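DMATS type aromatic prenyltransferase (Micromonospora olivasterospora, PDB 6ZRY) probably transfers a dimethylallyl group to tryptophan, bound here as a ligand, using an ABBA-barrel fold. Local coordinates at residues Asp8-Asp11 / Gly12-Ala15; Pro25-Pro28 / Arg29-Ala33. All coordinates share one frame; numbering follows the deposited sequence.

Interaction 1: Asp8-Asp11 / Gly12-Ala15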
loop_
_atom_site.group_PDB
_atom_site.type_symbol
_atom_site.label_atom_id
_atom_site.label_comp_id
_atom_site.label_asym_id
_atom_site.label_seq_id
_atom_site.Cartn_x
_atom_site.Cartn_y
_atom_site.Cartn_z
ATOM N N ASP A 8 -11.394 7.109 -17.680
ATOM C CA ASP A 8 -10.732 7.071 -19.007
ATOM C C ASP A 8 -9.219 6.902 -18.798
ATOM O O ASP A 8 -8.636 5.956 -19.392
ATOM C CB ASP A 8 -11.014 8.331 -19.825
ATOM C CG ASP A 8 -12.446 8.513 -20.291
ATOM O OD1 ASP A 8 -13.193 7.537 -20.315
ATOM O OD2 ASP A 8 -12.808 9.658 -20.556
ATOM N N HIS A 9 -8.630 7.743 -17.938
ATOM C CA HIS A 9 -7.186 7.743 -17.623
ATOM C C HIS A 9 -6.813 6.404 -16.967
ATOM O O HIS A 9 -5.908 5.708 -17.485
ATOM C CB HIS A 9 -6.852 8.954 -16.767
ATOM C CG HIS A 9 -5.384 9.245 -16.700
ATOM N ND1 HIS A 9 -4.674 9.702 -17.785
ATOM C CD2 HIS A 9 -4.493 9.121 -15.696
ATOM C CE1 HIS A 9 -3.384 9.854 -17.430
ATOM N NE2 HIS A 9 -3.265 9.512 -16.174
ATOM N N LEU A 10 -7.463 6.047 -15.843
ATOM C CA LEU A 10 -7.012 4.912 -14.986
ATOM C C LEU A 10 -7.320 3.588 -15.662
ATOM O O LEU A 10 -6.529 2.665 -15.528
ATOM C CB LEU A 10 -7.707 4.957 -13.635
ATOM C CG LEU A 10 -7.538 6.234 -12.816
ATOM C CD1 LEU A 10 -7.991 5.999 -11.399
ATOM C CD2 LEU A 10 -6.146 6.740 -12.826
ATOM N N ASP A 11 -8.474 3.493 -16.313
ATOM C CA ASP A 11 -8.897 2.242 -16.978
ATOM C C ASP A 11 -7.870 1.904 -18.068
ATOM O O ASP A 11 -7.563 0.762 -18.209
ATOM C CB ASP A 11 -10.318 2.361 -17.545
ATOM C CG ASP A 11 -10.807 1.101 -18.250
ATOM O OD1 ASP A 11 -10.860 0.023 -17.591
ATOM O OD2 ASP A 11 -11.111 1.203 -19.472
ATOM N N GLY A 12 -7.364 2.899 -18.805
ATOM C CA GLY A 12 -6.327 2.684 -19.844
ATOM C C GLY A 12 -5.024 2.202 -19.243
ATOM O O GLY A 12 -4.431 1.291 -19.764
ATOM N N GLN A 13 -4.590 2.826 -18.153
ATOM C CA GLN A 13 -3.391 2.410 -17.397
ATOM C C GLN A 13 -3.544 0.945 -16.972
ATOM O O GLN A 13 -2.615 0.163 -17.212
ATOM C CB GLN A 13 -3.179 3.357 -16.224
ATOM C CG GLN A 13 -2.791 4.758 -16.638
ATOM C CD GLN A 13 -2.757 5.732 -15.497
ATOM O OE1 GLN A 13 -3.652 5.758 -14.657
ATOM N NE2 GLN A 13 -1.725 6.562 -15.456
ATOM N N LEU A 14 -4.653 0.581 -16.341
ATOM C CA LEU A 14 -4.849 -0.803 -15.841
ATOM C C LEU A 14 -4.840 -1.802 -17.015
ATOM O O LEU A 14 -4.267 -2.867 -16.867
ATOM C CB LEU A 14 -6.151 -0.910 -15.056
ATOM C CG LEU A 14 -6.433 -2.300 -14.493
ATOM C CD1 LEU A 14 -5.288 -2.769 -13.638
ATOM C CD2 LEU A 14 -7.733 -2.321 -13.698
ATOM N N ALA A 15 -5.528 -1.491 -18.097
ATOM C CA ALA A 15 -5.622 -2.376 -19.292
ATOM C C ALA A 15 -4.202 -2.696 -19.795
ATOM O O ALA A 15 -3.897 -3.871 -20.021
ATOM C CB ALA A 15 -6.472 -1.723 -20.351
#
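L14 N donates to L10 O at 2.9 Å, the shortest of the backbone bonds that carry this run of helix from one turn to the next. Q13 N to H9 O and A15 N to D11 O follow the same i to i+4 pattern, while G12 N to D8 O is stretched to 3.4 Å and weak. The side-chain contact centres on Q13. Its CG lies beside its own backbone N (chi1 -68°), which sends the extended chain back along the helix toward H9. There the amide crosses the imidazole at a slant, the two planes 56° apart. The two NE2 atoms of H9 and Q13 come within 3.4 Å at an angle unsuited to a bond; both instead donate to the carbonyl oxygen of A347, and Q13 NE2 also reaches V315 O. On the amide's other branch, Q13 OE1 presses against L10 CD2 at 3.2 Å and is buried with no polar partner. An alanine in place of Q13 would probably leave the V315 carbonyl without this donor and remove the amide that H9 leans on. L10 and L14 are both buried, L10 against V61 and L14 against L75 and I77. The arrangement is that of an amphipathic helix packed on the outside of the antiparallel barrel in an ABBA prenyltransferase.

Interaction 2: Pro25-Pro28 / Arg29-Ala33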
loop_
_atom_site.group_PDB
_atom_site.type_symbol
_atom_site.label_atom_id
_atom_site.label_comp_id
_atom_site.label_asym_id
_atom_site.label_seq_id
_atom_site.Cartn_x
_atom_site.Cartn_y
_atom_site.Cartn_z
ATOM N N PRO A 25 -7.711 -8.959 -18.212
ATOM C CA PRO A 25 -8.167 -7.604 -17.862
ATOM C C PRO A 25 -9.656 -7.383 -17.545
ATOM O O PRO A 25 -9.993 -6.325 -17.001
ATOM C CB PRO A 25 -7.858 -6.817 -19.147
ATOM C CG PRO A 25 -8.085 -7.837 -20.250
ATOM C CD PRO A 25 -7.588 -9.141 -19.668
ATOM N N VAL A 26 -10.540 -8.326 -17.866
ATOM C CA VAL A 26 -12.006 -8.048 -17.804
ATOM C C VAL A 26 -12.382 -7.743 -16.349
ATOM O O VAL A 26 -12.848 -6.607 -16.057
ATOM C CB VAL A 26 -12.844 -9.192 -18.399
ATOM C CG1 VAL A 26 -14.332 -8.867 -18.333
ATOM C CG2 VAL A 26 -12.433 -9.482 -19.831
ATOM N N GLU A 27 -12.124 -8.681 -15.460
ATOM C CA GLU A 27 -12.532 -8.579 -14.048
ATOM C C GLU A 27 -11.757 -7.427 -13.386
ATOM O O GLU A 27 -12.345 -6.631 -12.678
ATOM C CB GLU A 27 -12.382 -9.956 -13.387
ATOM C CG GLU A 27 -12.741 -9.987 -11.926
ATOM C CD GLU A 27 -14.200 -9.754 -11.594
ATOM O OE1 GLU A 27 -14.515 -9.704 -10.394
ATOM O OE2 GLU A 27 -15.012 -9.619 -12.521
ATOM N N PRO A 28 -10.423 -7.274 -13.583
ATOM C CA PRO A 28 -9.714 -6.129 -13.012
ATOM C C PRO A 28 -10.307 -4.771 -13.407
ATOM O O PRO A 28 -10.426 -3.884 -12.543
ATOM C CB PRO A 28 -8.292 -6.295 -13.557
ATOM C CG PRO A 28 -8.159 -7.808 -13.635
ATOM C CD PRO A 28 -9.497 -8.228 -14.225
ATOM N N ARG A 29 -10.673 -4.613 -14.661
ATOM C CA ARG A 29 -11.226 -3.326 -15.152
ATOM C C ARG A 29 -12.627 -3.113 -14.579
ATOM O O ARG A 29 -12.963 -1.955 -14.274
ATOM C CB ARG A 29 -11.209 -3.273 -16.670
ATOM C CG ARG A 29 -9.816 -3.293 -17.254
ATOM C CD ARG A 29 -9.899 -3.449 -18.749
ATOM N NE ARG A 29 -10.436 -2.238 -19.340
ATOM C CZ ARG A 29 -10.689 -2.078 -20.632
ATOM N NH1 ARG A 29 -11.148 -0.919 -21.072
ATOM N NH2 ARG A 29 -10.486 -3.078 -21.476
ATOM N N ASN A 30 -13.394 -4.185 -14.409
ATOM C CA ASN A 30 -14.734 -4.139 -13.752
ATOM C C ASN A 30 -14.558 -3.734 -12.288
ATOM O O ASN A 30 -15.372 -2.947 -11.787
ATOM C CB ASN A 30 -15.481 -5.470 -13.877
ATOM C CG ASN A 30 -16.049 -5.678 -15.267
ATOM O OD1 ASN A 30 -16.219 -4.709 -16.022
ATOM N ND2 ASN A 30 -16.345 -6.925 -15.620
ATOM N N LEU A 31 -13.521 -4.249 -11.622
ATOM C CA LEU A 31 -13.324 -3.988 -10.186
ATOM C C LEU A 31 -12.826 -2.549 -10.015
ATOM O O LEU A 31 -13.336 -1.887 -9.114
ATOM C CB LEU A 31 -12.394 -5.036 -9.587
ATOM C CG LEU A 31 -12.992 -6.435 -9.492
ATOM C CD1 LEU A 31 -11.937 -7.425 -9.068
ATOM C CD2 LEU A 31 -14.168 -6.470 -8.543
ATOM N N LEU A 32 -11.929 -2.051 -10.890
ATOM C CA LEU A 32 -11.462 -0.648 -10.799
ATOM C C LEU A 32 -12.650 0.315 -10.944
ATOM O O LEU A 32 -12.710 1.300 -10.160
ATOM C CB LEU A 32 -10.385 -0.374 -11.849
ATOM C CG LEU A 32 -9.951 1.087 -12.006
ATOM C CD1 LEU A 32 -9.281 1.632 -10.723
ATOM C CD2 LEU A 32 -9.009 1.214 -13.197
ATOM N N ALA A 33 -13.539 0.103 -11.928
ATOM C CA ALA A 33 -14.754 0.925 -12.110
ATOM C C ALA A 33 -15.579 0.934 -10.826
ATOM O O ALA A 33 -16.030 2.004 -10.435
ATOM C CB ALA A 33 -15.567 0.429 -13.303
HETATM O O HOH W 1 -14.043 -5.194 -18.203
#
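Backbone hydrogen bonds set the frame: R29 N to P25 O, N30 N to V26 O, L31 N to E27 O and L32 N to P28 O, each four residues apart. V26 O is held twice, because a water also donates to it at 2.8 Å and reaches N30 OD1 through a weak bond of 3.1 Å. Proline has no amide hydrogen, so P28 joins the helix bonding through its carbonyl, as acceptor for L32 N, while its ring packs inward. The early turns of helix 26-36 lie here, outside the barrel of the ABBA fold, with P28 on F137 and L31 on L135 and F145. Among the carbon contacts, R29 CG sits 3.0 Å from P25 O, a close fit; CG stands beside the backbone N (chi1 -65°) and the stem runs back past that carbonyl, with CD 4.0 Å from P25 CB. V26 and N30 lie alongside each other, pointing the same way, with CG1 of V26 3.9 Å from ND2 of N30. E27 and L31 cross obliquely, the E27 chain bending at chi2 (67°) to bring OE1 to 3.7 Å from L31 CD1. Charge enters through that same oxygen, in a salt bridge with R105.

How the interactions relate
Interactions 1 and 2 sit on helices that follow each other in the chain, 6-21 and 26-36, and their centres are about 10 Å apart. The two turns touch directly. At the partly exposed margin a salt bridge joins D11 OD2 to R29 NH1 at 2.7 Å. Deeper in, the packing is hydrocarbon against backbone and side chain: L14 CD2 lies 3.3 Å from P28 O and 3.8 Å from L32 CB, while L32 CD2 meets L10 O at 3.7 Å. Helix 6-21 lies on strands 61-68 and 71-79, helix 26-36 on strands 131-138 and 141-149. Neither contact belongs to the tryptophan pocket; the L10 side chain is about 14 Å from the bound tryptophan.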